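Local coordinates for DisA protein (Sorangium cellulosum, PDB 6CCA), which probably transfers methyl groups to the alpha-carbon of polyketide intermediates as the gem-dimethylating carbon methyltransferase of the disorazol assembly line, at residues 30-41 and 207-216. Sequence-based numbering, arbitrary orientation.
Sequences FEPLLERSVPRI and KSLLVFLDAR
The side chain of R216, bent at chi2 (-72°) and again at chi3, lays its guanidinium flat on the ring of F30, whose own CG stands between the backbone N and the carbonyl carbon. The result is a worked example of a cation-pi stack: R216 CZ lies 4.0 Å from the F30 ring centroid, and the two planes differ by just 10°. NH1 lies over the face, offset toward the rim, 3.6 Å from F30 CD2, and NH1 also forms a salt bridge with the carboxylate of D301. That carboxylate probably helps to hold the cation over the ring and to balance its charge.

Next to the stack, L33 sends its two methyls to different partners. CD1 packs 3.5 Å from A215 CB and obliquely against the F212 ring, and CD2 meets the aliphatic part of R216 at its CD. In this Rossmann-like methyltransferase fold, helix 196-216 precedes the first parallel strand, 226-231, and the N-terminal segment 30-41 packs across it; the N-to-C directions of 34-41 and 207-216 differ by 133°. F212 also meets W331 edge-to-face, linking the contact to the central sheet.

Farther along, S37 turns its OG back to L33 O (2.8 Å), which S37 N reaches from the opposite face of the carbonyl. S37 CB and OG both rest against V211 CG1, each 3.6 Å away. V211 CG2 meets I41 CG1, and I41 CG2 comes within 3.4 Å of S208 OG, a hydroxyl already bonded to L204 O. At the solvent-exposed margin K207 brings its CE beside R40 O, and a water donates to that carbonyl and weakly accepts from K207 NZ.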
loop_
_atom_site.group_PDB
_atom_site.type_symbol
_atom_site.label_atom_id
_atom_site.label_comp_id
_atom_site.label_asym_id
_atom_site.label_seq_id
_atom_site.Cartn_x
_atom_site.Cartn_y
_atom_site.Cartn_z
ATOM N N PHE A 30 -11.272 -22.017 18.353
ATOM C CA PHE A 30 -9.983 -22.696 18.329
ATOM C C PHE A 30 -9.012 -21.852 19.147
ATOM O O PHE A 30 -9.290 -20.708 19.414
ATOM C CB PHE A 30 -9.485 -22.913 16.875
ATOM C CG PHE A 30 -9.401 -21.622 16.049
ATOM C CD1 PHE A 30 -8.223 -20.865 16.045
ATOM C CD2 PHE A 30 -10.466 -21.176 15.250
ATOM C CE1 PHE A 30 -8.098 -19.685 15.297
ATOM C CE2 PHE A 30 -10.333 -20.000 14.476
ATOM C CZ PHE A 30 -9.156 -19.251 14.534
ATOM N N GLU A 31 -7.891 -22.432 19.550
ATOM C CA GLU A 31 -6.896 -21.749 20.374
ATOM C C GLU A 31 -6.052 -20.698 19.634
ATOM O O GLU A 31 -5.865 -20.804 18.441
ATOM C CB GLU A 31 -5.951 -22.821 20.943
ATOM C CG GLU A 31 -6.702 -23.680 21.983
ATOM C CD GLU A 31 -7.050 -22.887 23.249
ATOM O OE1 GLU A 31 -6.169 -22.795 24.133
ATOM O OE2 GLU A 31 -8.187 -22.332 23.367
ATOM N N PRO A 32 -5.584 -19.685 20.355
ATOM C CA PRO A 32 -4.723 -18.673 19.756
ATOM C C PRO A 32 -3.519 -19.361 19.156
ATOM O O PRO A 32 -2.903 -20.245 19.778
ATOM C CB PRO A 32 -4.365 -17.758 20.916
ATOM C CG PRO A 32 -5.466 -17.939 21.910
ATOM C CD PRO A 32 -5.925 -19.357 21.753
ATOM N N LEU A 33 -3.202 -19.026 17.917
ATOM C CA LEU A 33 -2.031 -19.626 17.273
ATOM C C LEU A 33 -0.959 -18.664 16.729
ATOM O O LEU A 33 0.048 -19.107 16.192
ATOM C CB LEU A 33 -2.417 -20.679 16.272
ATOM C CG LEU A 33 -3.190 -20.205 15.045
ATOM C CD1 LEU A 33 -2.633 -20.846 13.784
ATOM C CD2 LEU A 33 -4.658 -20.549 15.265
ATOM N N LEU A 34 -1.205 -17.382 16.832
ATOM C CA LEU A 34 -0.270 -16.447 16.259
ATOM C C LEU A 34 1.072 -16.413 16.964
ATOM O O LEU A 34 2.114 -16.393 16.321
ATOM C CB LEU A 34 -0.869 -15.056 16.200
ATOM C CG LEU A 34 -0.033 -13.983 15.471
ATOM C CD1 LEU A 34 0.369 -14.435 14.109
ATOM C CD2 LEU A 34 -0.760 -12.648 15.411
ATOM N N GLU A 35 1.060 -16.473 18.271
ATOM C CA GLU A 35 2.341 -16.346 19.040
ATOM C C GLU A 35 3.340 -17.392 18.579
ATOM O O GLU A 35 4.495 -17.068 18.285
ATOM C CB GLU A 35 2.028 -16.484 20.552
ATOM C CG GLU A 35 3.238 -16.467 21.478
ATOM C CD GLU A 35 2.855 -16.488 22.974
ATOM O OE1 GLU A 35 1.656 -16.434 23.366
ATOM O OE2 GLU A 35 3.807 -16.553 23.772
ATOM N N ARG A 36 2.910 -18.628 18.428
ATOM C CA ARG A 36 3.865 -19.657 18.035
ATOM C C ARG A 36 4.138 -19.717 16.546
ATOM O O ARG A 36 5.104 -20.348 16.102
ATOM C CB ARG A 36 3.397 -21.005 18.534
ATOM C CG ARG A 36 2.255 -21.626 17.756
ATOM C CD ARG A 36 1.765 -22.790 18.604
ATOM N NE ARG A 36 0.325 -22.799 18.792
ATOM C CZ ARG A 36 -0.493 -23.689 18.257
ATOM N NH1 ARG A 36 -0.034 -24.627 17.443
ATOM N NH2 ARG A 36 -1.791 -23.621 18.528
ATOM N N SER A 37 3.293 -19.057 15.761
ATOM C CA SER A 37 3.523 -18.933 14.338
ATOM C C SER A 37 4.494 -17.828 13.876
ATOM O O SER A 37 5.139 -18.014 12.883
ATOM C CB SER A 37 2.153 -18.699 13.670
ATOM O OG SER A 37 1.312 -19.821 13.813
ATOM N N VAL A 38 4.614 -16.751 14.605
ATOM C CA VAL A 38 5.426 -15.601 14.166
ATOM C C VAL A 38 6.877 -16.041 13.888
ATOM O O VAL A 38 7.480 -15.695 12.856
ATOM C CB VAL A 38 5.267 -14.403 15.100
ATOM C CG1 VAL A 38 6.215 -13.306 14.722
ATOM C CG2 VAL A 38 3.850 -13.876 15.008
ATOM N N PRO A 39 7.472 -16.792 14.788
ATOM C CA PRO A 39 8.846 -17.280 14.449
ATOM C C PRO A 39 8.971 -18.167 13.211
ATOM O O PRO A 39 10.013 -18.212 12.646
ATOM C CB PRO A 39 9.276 -18.082 15.764
ATOM C CG PRO A 39 8.348 -17.621 16.804
ATOM C CD PRO A 39 7.018 -17.258 16.111
ATOM N N ARG A 40 7.933 -18.880 12.780
ATOM C CA ARG A 40 7.958 -19.661 11.578
ATOM C C ARG A 40 7.799 -18.790 10.330
ATOM O O ARG A 40 8.013 -19.269 9.239
ATOM C CB ARG A 40 6.840 -20.687 11.585
ATOM C CG ARG A 40 7.017 -21.744 12.682
ATOM C CD ARG A 40 5.839 -22.689 12.831
ATOM N NE ARG A 40 6.116 -23.708 13.895
ATOM C CZ ARG A 40 5.420 -23.922 15.037
ATOM N NH1 ARG A 40 4.331 -23.236 15.354
ATOM N NH2 ARG A 40 5.811 -24.878 15.895
ATOM N N ILE A 41 7.414 -17.522 10.511
ATOM C CA ILE A 41 7.186 -16.598 9.360
ATOM C C ILE A 41 8.323 -15.569 9.263
ATOM O O ILE A 41 8.712 -15.188 8.171
ATOM C CB ILE A 41 5.808 -15.913 9.533
ATOM C CG1 ILE A 41 4.675 -16.948 9.556
ATOM C CG2 ILE A 41 5.560 -14.834 8.482
ATOM C CD1 ILE A 41 3.406 -16.380 10.147
ATOM N N LYS A 207 3.657 -17.040 2.987
ATOM C CA LYS A 207 4.193 -17.819 4.098
ATOM C C LYS A 207 3.269 -17.755 5.304
ATOM O O LYS A 207 3.046 -18.775 6.009
ATOM C CB LYS A 207 5.591 -17.258 4.477
ATOM C CG LYS A 207 6.315 -18.009 5.615
ATOM C CD LYS A 207 6.454 -19.433 5.244
ATOM C CE LYS A 207 7.536 -20.179 6.033
ATOM N NZ LYS A 207 7.229 -21.650 5.879
ATOM N N SER A 208 2.744 -16.568 5.618
ATOM C CA SER A 208 1.871 -16.445 6.731
ATOM C C SER A 208 0.668 -17.326 6.566
ATOM O O SER A 208 0.208 -17.937 7.519
ATOM C CB SER A 208 1.449 -15.007 6.963
ATOM O OG SER A 208 2.532 -14.077 7.160
ATOM N N LEU A 209 0.093 -17.349 5.362
ATOM C CA LEU A 209 -1.100 -18.114 5.144
ATOM C C LEU A 209 -0.833 -19.613 5.257
ATOM O O LEU A 209 -1.653 -20.369 5.813
ATOM C CB LEU A 209 -1.735 -17.761 3.773
ATOM C CG LEU A 209 -2.138 -16.292 3.587
ATOM C CD1 LEU A 209 -2.636 -16.129 2.136
ATOM C CD2 LEU A 209 -3.169 -15.757 4.561
ATOM N N LEU A 210 0.286 -20.062 4.706
ATOM C CA LEU A 210 0.616 -21.457 4.735
ATOM C C LEU A 210 0.930 -21.910 6.148
ATOM O O LEU A 210 0.571 -23.039 6.540
ATOM C CB LEU A 210 1.770 -21.713 3.797
ATOM C CG LEU A 210 1.387 -21.623 2.312
ATOM C CD1 LEU A 210 2.574 -21.908 1.441
ATOM C CD2 LEU A 210 0.268 -22.564 1.898
ATOM N N VAL A 211 1.554 -21.038 6.945
ATOM C CA VAL A 211 1.804 -21.391 8.362
ATOM C C VAL A 211 0.488 -21.520 9.108
ATOM O O VAL A 211 0.245 -22.455 9.922
ATOM C CB VAL A 211 2.770 -20.372 8.977
ATOM C CG1 VAL A 211 2.702 -20.339 10.505
ATOM C CG2 VAL A 211 4.150 -20.672 8.419
ATOM N N PHE A 212 -0.431 -20.650 8.782
ATOM C CA PHE A 212 -1.758 -20.744 9.389
ATOM C C PHE A 212 -2.420 -22.064 9.037
ATOM O O PHE A 212 -2.946 -22.780 9.930
ATOM C CB PHE A 212 -2.638 -19.571 8.953
ATOM C CG PHE A 212 -3.955 -19.551 9.633
ATOM C CD1 PHE A 212 -5.000 -20.298 9.181
ATOM C CD2 PHE A 212 -4.092 -18.846 10.830
ATOM C CE1 PHE A 212 -6.210 -20.241 9.866
ATOM C CE2 PHE A 212 -5.286 -18.788 11.506
ATOM C CZ PHE A 212 -6.346 -19.511 11.021
ATOM N N LEU A 213 -2.419 -22.393 7.772
ATOM C CA LEU A 213 -3.060 -23.604 7.315
ATOM C C LEU A 213 -2.406 -24.832 7.929
ATOM O O LEU A 213 -3.073 -25.733 8.321
ATOM C CB LEU A 213 -3.099 -23.691 5.794
ATOM C CG LEU A 213 -4.102 -22.723 5.181
ATOM C CD1 LEU A 213 -3.843 -22.430 3.729
ATOM C CD2 LEU A 213 -5.495 -23.241 5.324
ATOM N N ASP A 214 -1.100 -24.825 8.005
ATOM C CA ASP A 214 -0.389 -25.957 8.570
ATOM C C ASP A 214 -0.764 -26.178 10.008
ATOM O O ASP A 214 -0.842 -27.263 10.438
ATOM C CB ASP A 214 1.099 -25.765 8.505
ATOM C CG ASP A 214 1.654 -26.029 7.157
ATOM O OD1 ASP A 214 1.008 -26.655 6.306
ATOM O OD2 ASP A 214 2.769 -25.574 6.964
ATOM N N ALA A 215 -0.967 -25.121 10.748
ATOM C CA ALA A 215 -1.415 -25.226 12.117
ATOM C C ALA A 215 -2.845 -25.713 12.310
ATOM O O ALA A 215 -3.107 -26.432 13.212
ATOM C CB ALA A 215 -1.240 -23.910 12.821
ATOM N N ARG A 216 -3.756 -25.301 11.462
ATOM C CA ARG A 216 -5.158 -25.582 11.661
ATOM C C ARG A 216 -5.629 -26.843 10.980
ATOM O O ARG A 216 -6.512 -27.519 11.486
ATOM C CB ARG A 216 -6.019 -24.474 11.061
ATOM C CG ARG A 216 -5.878 -23.122 11.726
ATOM C CD ARG A 216 -6.482 -22.982 13.111
ATOM N NE ARG A 216 -7.625 -23.833 13.403
ATOM C CZ ARG A 216 -8.878 -23.647 13.009
ATOM N NH1 ARG A 216 -9.235 -22.609 12.233
ATOM N NH2 ARG A 216 -9.778 -24.542 13.392
HETATM O O HOH W 1 8.909 -21.748 8.614
#